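Local coordinates for hypothetical protein (Legionella pneumophila subsp. pneumophila, PDB 4G2A) that is of unknown function but combines a DUF4424-type beta-rich region with a helical YARHG domain and may bind a nutrient, at residues G204-G209 with K215-L220; T129-P132 with T136-I139. One frame throughout, in Å; residues are numbered along the deposited sequence.

Contact 1 of 2, residues G204-G209 with K215-L220; sequences GMSISG and KYIWDL. With SO4 (sulfate ion), chain F; SO4 (sulfate ion), chain O.
Met205, a selenomethionine, lays its side chain across the indole of Trp218: CG stands 3.6 Å from the centroid of the six-membered ring and 14° off its normal, a CH-pi contact over one face. With CG anti to the backbone N (chi1 -169°) and the next torsion also extended, SE passes over the indole and meets Tyr216 obliquely, 3.9 Å from Tyr216 CD1, a Met-aromatic contact with each ring. Beside it Ile207 CG1 packs on Tyr216 CD1 at 3.7 Å.

The backbones hold these groups in antiparallel register. Ser206 and Ile217 form a hydrogen-bonded pair, as do Ser208 and Lys215. Ile217 O accepts twice: from Ser206 N at 2.8 Å, in the carbonyl plane, and from Ser206 OG at 3.2 Å, which lies 44° above that plane. Past this pair, a water accepts from Asp219 N and donates to Gly204 O.

Farther out, Trp218 NE1 bonds to Pro202 O, which limits rotation of the indole, and Tyr216 OH bonds to Thr185 OG1 and Arg214 NH1. The chemistry thus sets an apolar face, where the Met205 side chain spans Trp218 and Tyr216, against a mixed one, where Ile217 CD1 packs on Ser208 CB at 3.6 Å. Gly204 N, Gly209 N and Ser208 OG bond sulfates, probably from the crystallisation liquor, which need not reflect a natural ligand.

Contact 2 of 2, residues T129-P132 with T136-I139; sequences TTFP and TVNI
The ring of Phe131 carries Val137 over one face: CG2 sits 3.5 Å above the ring plane, offset toward the rim, and 3.8 Å from the centroid at 23° off the normal, which makes this a CH-pi contact. The nearest ring atom is Phe131 CD2, 3.5 Å from Val137 CG2, and Val137 CB follows at 3.6 Å from Phe131 CE2, so the branch point of the valine as well as one methyl lies against the ring. The same methyl also reaches Thr130 O. Val137 CG2 stands beside its own backbone N, anti to the carbonyl carbon, while CG1 takes the position anti to N (chi1 165°); this rotation presents CG2 to the aromatic ring. Outside the two segments, Phe52, Val60 and Met64 also touch the Phe131 side chain.

A second apolar touch lies farther from the connecting loop, where the side chains of Thr129 and Ile139 cross at about a right angle and Thr129 CG2 comes within 3.8 Å of Ile139 CD1. Met64 touches both of these residues.

Although consecutive and nearly antiparallel (156°), the strands form no hairpin ladder: their axes approach to only 7.6 Å. Thr129 and Phe131 pair instead with Ile62 and Val60, Val137 and Ile139 with Phe52 and Phe50. What joins 129-132 to 136-139 is therefore dispersion and CH-pi contact between buried side chains, while their backbones bond to neighbouring strands and, for Asn138 N and Pro132 O, to the side chains of Asn100 and Asn54.

Overall arrangement
Contact 2 comes first along the chain: strand 123-131 ends, four residues follow, and strand 136-150 begins, so 129-132 with 136-139 closes a short loop. Contact 1 follows in series, neither nested nor crossed, with five residues between its segments in the hairpin of strands 206-208 and 215-220. The centres lie 29 Å apart and the nearest atoms about 15 Å, so the two do not touch. Contact 2 brings together strands that pair, among others, with 60-68 and 43-54. Contact 1 adds strand 206-208 beside 215-220, which pairs in turn with 174-180. Both belong to the beta-rich part that precedes the C-terminal helices.

Contact 1 of 2, residues G204-G209 with K215-L220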
ATOM      1  N   GLY A 204       5.078  10.788 -12.714  1.00 36.01           N
ATOM      2  CA  GLY A 204       4.011  10.558 -13.686  1.00 35.64           C
ATOM      3  C   GLY A 204       2.696  10.007 -13.195  1.00 37.11           C
ATOM      4  O   GLY A 204       1.914   9.510 -14.003  1.00 37.42           O
HETATM    5  N   MSE A 205       2.421  10.100 -11.903  1.00 31.83           N
HETATM    6  CA  MSE A 205       1.154   9.611 -11.377  1.00 31.66           C
HETATM    7  C   MSE A 205      -0.014  10.566 -11.679  1.00 37.45           C
HETATM    8  O   MSE A 205       0.115  11.793 -11.585  1.00 38.50           O
HETATM    9  CB  MSE A 205       1.243   9.383  -9.867  1.00 33.24           C
HETATM   10  CG  MSE A 205       0.056   8.635  -9.295  1.00 40.20           C
HETATM   11 SE   MSE A 205      -0.029   8.809  -7.357  0.75 48.76          SE
HETATM   12  CE  MSE A 205      -0.765  10.624  -7.289  1.00 46.10           C
ATOM     13  N   SER A 206      -1.151   9.977 -12.054  1.00 33.30           N
ATOM     14  CA  SER A 206      -2.407  10.676 -12.259  1.00 33.89           C
ATOM     15  C   SER A 206      -3.443  10.071 -11.288  1.00 35.67           C
ATOM     16  O   SER A 206      -3.311   8.923 -10.870  1.00 32.12           O
ATOM     17  CB  SER A 206      -2.864  10.614 -13.716  1.00 38.15           C
ATOM     18  OG  SER A 206      -2.724   9.316 -14.269  1.00 52.36           O
ATOM     19  N   ILE A 207      -4.423  10.872 -10.886  1.00 34.26           N
ATOM     20  CA  ILE A 207      -5.489  10.460  -9.974  1.00 33.76           C
ATOM     21  C   ILE A 207      -6.768  10.378 -10.811  1.00 38.93           C
ATOM     22  O   ILE A 207      -7.110  11.324 -11.519  1.00 39.22           O
ATOM     23  CB  ILE A 207      -5.604  11.444  -8.759  1.00 36.24           C
ATOM     24  CG1 ILE A 207      -4.378  11.349  -7.845  1.00 35.76           C
ATOM     25  CG2 ILE A 207      -6.885  11.219  -7.966  1.00 36.71           C
ATOM     26  CD1 ILE A 207      -4.031  12.636  -7.067  1.00 44.57           C
ATOM     27  N   SER A 208      -7.457   9.251 -10.728  1.00 35.68           N
ATOM     28  CA  SER A 208      -8.705   9.012 -11.451  1.00 35.98           C
ATOM     29  C   SER A 208      -9.780   8.546 -10.465  1.00 38.62           C
ATOM     30  O   SER A 208      -9.444   7.926  -9.457  1.00 37.17           O
ATOM     31  CB  SER A 208      -8.469   7.964 -12.534  1.00 38.79           C
ATOM     32  OG  SER A 208      -9.622   7.727 -13.320  1.00 48.99           O
ATOM     33  N   GLY A 209     -11.044   8.821 -10.768  1.00 34.78           N
ATOM     34  CA  GLY A 209     -12.158   8.381  -9.935  1.00 34.82           C
ATOM     35  C   GLY A 209     -12.456   9.234  -8.720  1.00 40.20           C
ATOM     36  O   GLY A 209     -11.721  10.174  -8.394  1.00 40.29           O
ATOM     37  N   LYS A 215      -8.490   6.094  -7.794  1.00 32.47           N
ATOM     38  CA  LYS A 215      -7.366   5.257  -8.251  1.00 30.40           C
ATOM     39  C   LYS A 215      -6.146   6.103  -8.546  1.00 33.24           C
ATOM     40  O   LYS A 215      -6.293   7.267  -8.926  1.00 33.72           O
ATOM     41  CB  LYS A 215      -7.748   4.492  -9.532  1.00 32.22           C
ATOM     42  CG  LYS A 215      -8.828   3.446  -9.359  1.00 48.31           C
ATOM     43  CD  LYS A 215      -9.411   2.993 -10.716  1.00 54.41           C
ATOM     44  CE  LYS A 215     -10.600   3.802 -11.163  1.00 61.42           C
ATOM     45  NZ  LYS A 215     -11.807   3.533 -10.331  1.00 67.71           N
ATOM     46  N   TYR A 216      -4.947   5.508  -8.394  1.00 28.06           N
ATOM     47  CA  TYR A 216      -3.647   6.139  -8.632  1.00 27.54           C
ATOM     48  C   TYR A 216      -2.974   5.385  -9.762  1.00 32.96           C
ATOM     49  O   TYR A 216      -2.697   4.186  -9.622  1.00 31.89           O
ATOM     50  CB  TYR A 216      -2.813   6.140  -7.341  1.00 27.43           C
ATOM     51  CG  TYR A 216      -3.558   6.784  -6.188  1.00 27.65           C
ATOM     52  CD1 TYR A 216      -3.599   8.171  -6.045  1.00 30.19           C
ATOM     53  CD2 TYR A 216      -4.304   6.014  -5.299  1.00 27.36           C
ATOM     54  CE1 TYR A 216      -4.337   8.775  -5.024  1.00 32.13           C
ATOM     55  CE2 TYR A 216      -5.056   6.605  -4.278  1.00 28.25           C
ATOM     56  CZ  TYR A 216      -5.054   7.986  -4.135  1.00 32.88           C
ATOM     57  OH  TYR A 216      -5.739   8.569  -3.109  1.00 25.79           O
ATOM     58  N   ILE A 217      -2.797   6.062 -10.914  1.00 31.68           N
ATOM     59  CA  ILE A 217      -2.297   5.435 -12.141  1.00 32.45           C
ATOM     60  C   ILE A 217      -1.002   6.071 -12.666  1.00 35.91           C
ATOM     61  O   ILE A 217      -0.849   7.290 -12.702  1.00 36.26           O
ATOM     62  CB  ILE A 217      -3.423   5.481 -13.239  1.00 36.83           C
ATOM     63  CG1 ILE A 217      -4.648   4.676 -12.812  1.00 38.16           C
ATOM     64  CG2 ILE A 217      -2.965   4.985 -14.608  1.00 36.73           C
ATOM     65  CD1 ILE A 217      -5.829   5.503 -12.630  1.00 53.64           C
ATOM     66  N   TRP A 218      -0.102   5.198 -13.115  1.00 31.90           N
ATOM     67  CA  TRP A 218       1.143   5.479 -13.826  1.00 31.97           C
ATOM     68  C   TRP A 218       1.085   4.745 -15.165  1.00 34.26           C
ATOM     69  O   TRP A 218       0.596   3.611 -15.208  1.00 32.60           O
ATOM     70  CB  TRP A 218       2.372   5.004 -13.036  1.00 29.85           C
ATOM     71  CG  TRP A 218       2.673   5.704 -11.748  1.00 30.16           C
ATOM     72  CD1 TRP A 218       3.708   6.558 -11.514  1.00 33.43           C
ATOM     73  CD2 TRP A 218       2.076   5.435 -10.465  1.00 29.16           C
ATOM     74  NE1 TRP A 218       3.733   6.919 -10.183  1.00 32.49           N
ATOM     75  CE2 TRP A 218       2.765   6.217  -9.510  1.00 33.10           C
ATOM     76  CE3 TRP A 218       1.014   4.615 -10.032  1.00 29.65           C
ATOM     77  CZ2 TRP A 218       2.443   6.193  -8.144  1.00 31.43           C
ATOM     78  CZ3 TRP A 218       0.676   4.611  -8.686  1.00 30.66           C
ATOM     79  CH2 TRP A 218       1.386   5.397  -7.758  1.00 31.20           C
ATOM     80  N   ASP A 219       1.537   5.391 -16.254  1.00 31.97           N
ATOM     81  CA  ASP A 219       1.598   4.805 -17.599  1.00 32.07           C
ATOM     82  C   ASP A 219       2.856   5.358 -18.263  1.00 38.18           C
ATOM     83  O   ASP A 219       2.841   6.441 -18.848  1.00 38.76           O
ATOM     84  CB  ASP A 219       0.321   5.106 -18.391  1.00 34.88           C
ATOM     85  CG  ASP A 219       0.189   4.352 -19.705  1.00 48.05           C
ATOM     86  OD1 ASP A 219       1.200   3.749 -20.160  1.00 47.22           O
ATOM     87  OD2 ASP A 219      -0.917   4.368 -20.289  1.00 56.88           O
ATOM     88  N   LEU A 220       3.970   4.626 -18.098  1.00 35.77           N
ATOM     89  CA  LEU A 220       5.316   5.040 -18.509  1.00 36.02           C
ATOM     90  C   LEU A 220       5.882   4.166 -19.634  1.00 40.54           C
ATOM     91  O   LEU A 220       5.791   2.945 -19.582  1.00 39.29           O
ATOM     92  CB  LEU A 220       6.238   5.007 -17.260  1.00 35.05           C
ATOM     93  CG  LEU A 220       5.560   5.441 -15.921  1.00 38.80           C
ATOM     94  CD1 LEU A 220       6.157   4.721 -14.723  1.00 38.60           C
ATOM     95  CD2 LEU A 220       5.543   6.951 -15.752  1.00 39.79           C
TER
HETATM   96  S   SO4 F 405     -10.992  11.335 -14.094  1.00 84.99           S
HETATM   97  O1  SO4 F 405     -11.866  10.396 -13.381  1.00 82.75           O
HETATM   98  O2  SO4 F 405     -10.535  12.365 -13.171  1.00 84.54           O
HETATM   99  O3  SO4 F 405      -9.819  10.637 -14.648  1.00 85.43           O
HETATM  100  O4  SO4 F 405     -11.742  11.949 -15.197  1.00 87.31           O
HETATM  101  S   SO4 O 414       5.791  13.874 -10.531  0.60 80.40           S
HETATM  102  O1  SO4 O 414       4.795  13.359 -11.468  0.60 78.85           O
HETATM  103  O2  SO4 O 414       5.242  15.020  -9.819  0.60 81.11           O
HETATM  104  O3  SO4 O 414       6.148  12.851  -9.558  0.60 80.90           O
HETATM  105  O4  SO4 O 414       6.988  14.293 -11.267  0.60 81.03           O
HETATM  106  O   HOH W   1       1.414   8.202 -16.160  1.00 46.10           O

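Contact 2 of 2, residues T129-P132 with T136-I139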
ATOM      1  N   THR A 129      12.396 -20.724 -16.834  1.00 43.77           N
ATOM      2  CA  THR A 129      11.772 -20.119 -18.015  1.00 43.37           C
ATOM      3  C   THR A 129      12.664 -20.427 -19.227  1.00 45.21           C
ATOM      4  O   THR A 129      13.847 -20.082 -19.226  1.00 44.09           O
ATOM      5  CB  THR A 129      11.513 -18.607 -17.845  1.00 52.32           C
ATOM      6  OG1 THR A 129      12.755 -17.913 -17.883  1.00 60.43           O
ATOM      7  CG2 THR A 129      10.781 -18.256 -16.569  1.00 45.21           C
ATOM      8  N   THR A 130      12.102 -21.106 -20.230  1.00 41.55           N
ATOM      9  CA  THR A 130      12.811 -21.429 -21.461  1.00 42.02           C
ATOM     10  C   THR A 130      12.315 -20.482 -22.541  1.00 45.04           C
ATOM     11  O   THR A 130      11.107 -20.315 -22.744  1.00 45.28           O
ATOM     12  CB  THR A 130      12.679 -22.924 -21.847  1.00 48.30           C
ATOM     13  OG1 THR A 130      13.187 -23.724 -20.772  1.00 51.45           O
ATOM     14  CG2 THR A 130      13.466 -23.274 -23.104  1.00 46.08           C
ATOM     15  N   PHE A 131      13.258 -19.838 -23.207  1.00 39.82           N
ATOM     16  CA  PHE A 131      12.956 -18.948 -24.297  1.00 39.27           C
ATOM     17  C   PHE A 131      13.499 -19.512 -25.603  1.00 44.51           C
ATOM     18  O   PHE A 131      14.727 -19.534 -25.772  1.00 44.09           O
ATOM     19  CB  PHE A 131      13.555 -17.547 -24.085  1.00 40.63           C
ATOM     20  CG  PHE A 131      13.093 -16.700 -22.928  1.00 41.39           C
ATOM     21  CD1 PHE A 131      13.478 -17.004 -21.626  1.00 43.14           C
ATOM     22  CD2 PHE A 131      12.411 -15.506 -23.152  1.00 42.83           C
ATOM     23  CE1 PHE A 131      13.102 -16.186 -20.564  1.00 43.15           C
ATOM     24  CE2 PHE A 131      12.060 -14.677 -22.092  1.00 44.13           C
ATOM     25  CZ  PHE A 131      12.386 -15.033 -20.802  1.00 42.06           C
ATOM     26  N   PRO A 132      12.604 -19.887 -26.561  1.00 40.84           N
ATOM     27  CA  PRO A 132      13.060 -20.248 -27.917  1.00 41.81           C
ATOM     28  C   PRO A 132      13.836 -19.081 -28.590  1.00 43.65           C
ATOM     29  O   PRO A 132      13.794 -17.958 -28.071  1.00 40.50           O
ATOM     30  CB  PRO A 132      11.731 -20.513 -28.668  1.00 44.16           C
ATOM     31  CG  PRO A 132      10.730 -20.782 -27.612  1.00 47.79           C
ATOM     32  CD  PRO A 132      11.129 -19.895 -26.478  1.00 42.04           C
ATOM     33  N   THR A 136       9.358 -14.232 -27.059  1.00 37.95           N
ATOM     34  CA  THR A 136       8.744 -13.491 -25.965  1.00 36.47           C
ATOM     35  C   THR A 136       8.121 -14.512 -24.982  1.00 39.40           C
ATOM     36  O   THR A 136       7.510 -15.499 -25.402  1.00 40.18           O
ATOM     37  CB  THR A 136       7.700 -12.493 -26.540  1.00 42.66           C
ATOM     38  OG1 THR A 136       8.353 -11.520 -27.357  1.00 42.19           O
ATOM     39  CG2 THR A 136       6.913 -11.773 -25.471  1.00 39.60           C
ATOM     40  N   VAL A 137       8.283 -14.282 -23.696  1.00 34.71           N
ATOM     41  CA  VAL A 137       7.696 -15.154 -22.678  1.00 34.23           C
ATOM     42  C   VAL A 137       6.841 -14.280 -21.782  1.00 37.63           C
ATOM     43  O   VAL A 137       7.263 -13.193 -21.386  1.00 36.38           O
ATOM     44  CB  VAL A 137       8.757 -15.998 -21.901  1.00 37.19           C
ATOM     45  CG1 VAL A 137       8.194 -16.612 -20.625  1.00 35.74           C
ATOM     46  CG2 VAL A 137       9.332 -17.089 -22.800  1.00 38.45           C
ATOM     47  N   ASN A 138       5.612 -14.733 -21.525  1.00 34.61           N
ATOM     48  CA  ASN A 138       4.683 -14.047 -20.635  1.00 33.14           C
ATOM     49  C   ASN A 138       4.832 -14.594 -19.208  1.00 36.79           C
ATOM     50  O   ASN A 138       4.818 -15.816 -19.009  1.00 36.75           O
ATOM     51  CB  ASN A 138       3.251 -14.214 -21.117  1.00 29.18           C
ATOM     52  CG  ASN A 138       2.334 -13.194 -20.493  1.00 39.90           C
ATOM     53  OD1 ASN A 138       2.288 -12.046 -20.920  1.00 32.66           O
ATOM     54  ND2 ASN A 138       1.629 -13.571 -19.437  1.00 26.67           N
ATOM     55  N   ILE A 139       5.020 -13.689 -18.230  1.00 31.93           N
ATOM     56  CA  ILE A 139       5.111 -14.040 -16.815  1.00 30.43           C
ATOM     57  C   ILE A 139       3.957 -13.353 -16.122  1.00 32.55           C
ATOM     58  O   ILE A 139       3.722 -12.176 -16.358  1.00 31.48           O
ATOM     59  CB  ILE A 139       6.507 -13.727 -16.142  1.00 32.58           C
ATOM     60  CG1 ILE A 139       7.697 -14.492 -16.833  1.00 33.20           C
ATOM     61  CG2 ILE A 139       6.486 -13.992 -14.609  1.00 30.44           C
ATOM     62  CD1 ILE A 139       7.643 -16.052 -16.845  1.00 35.92           C
TER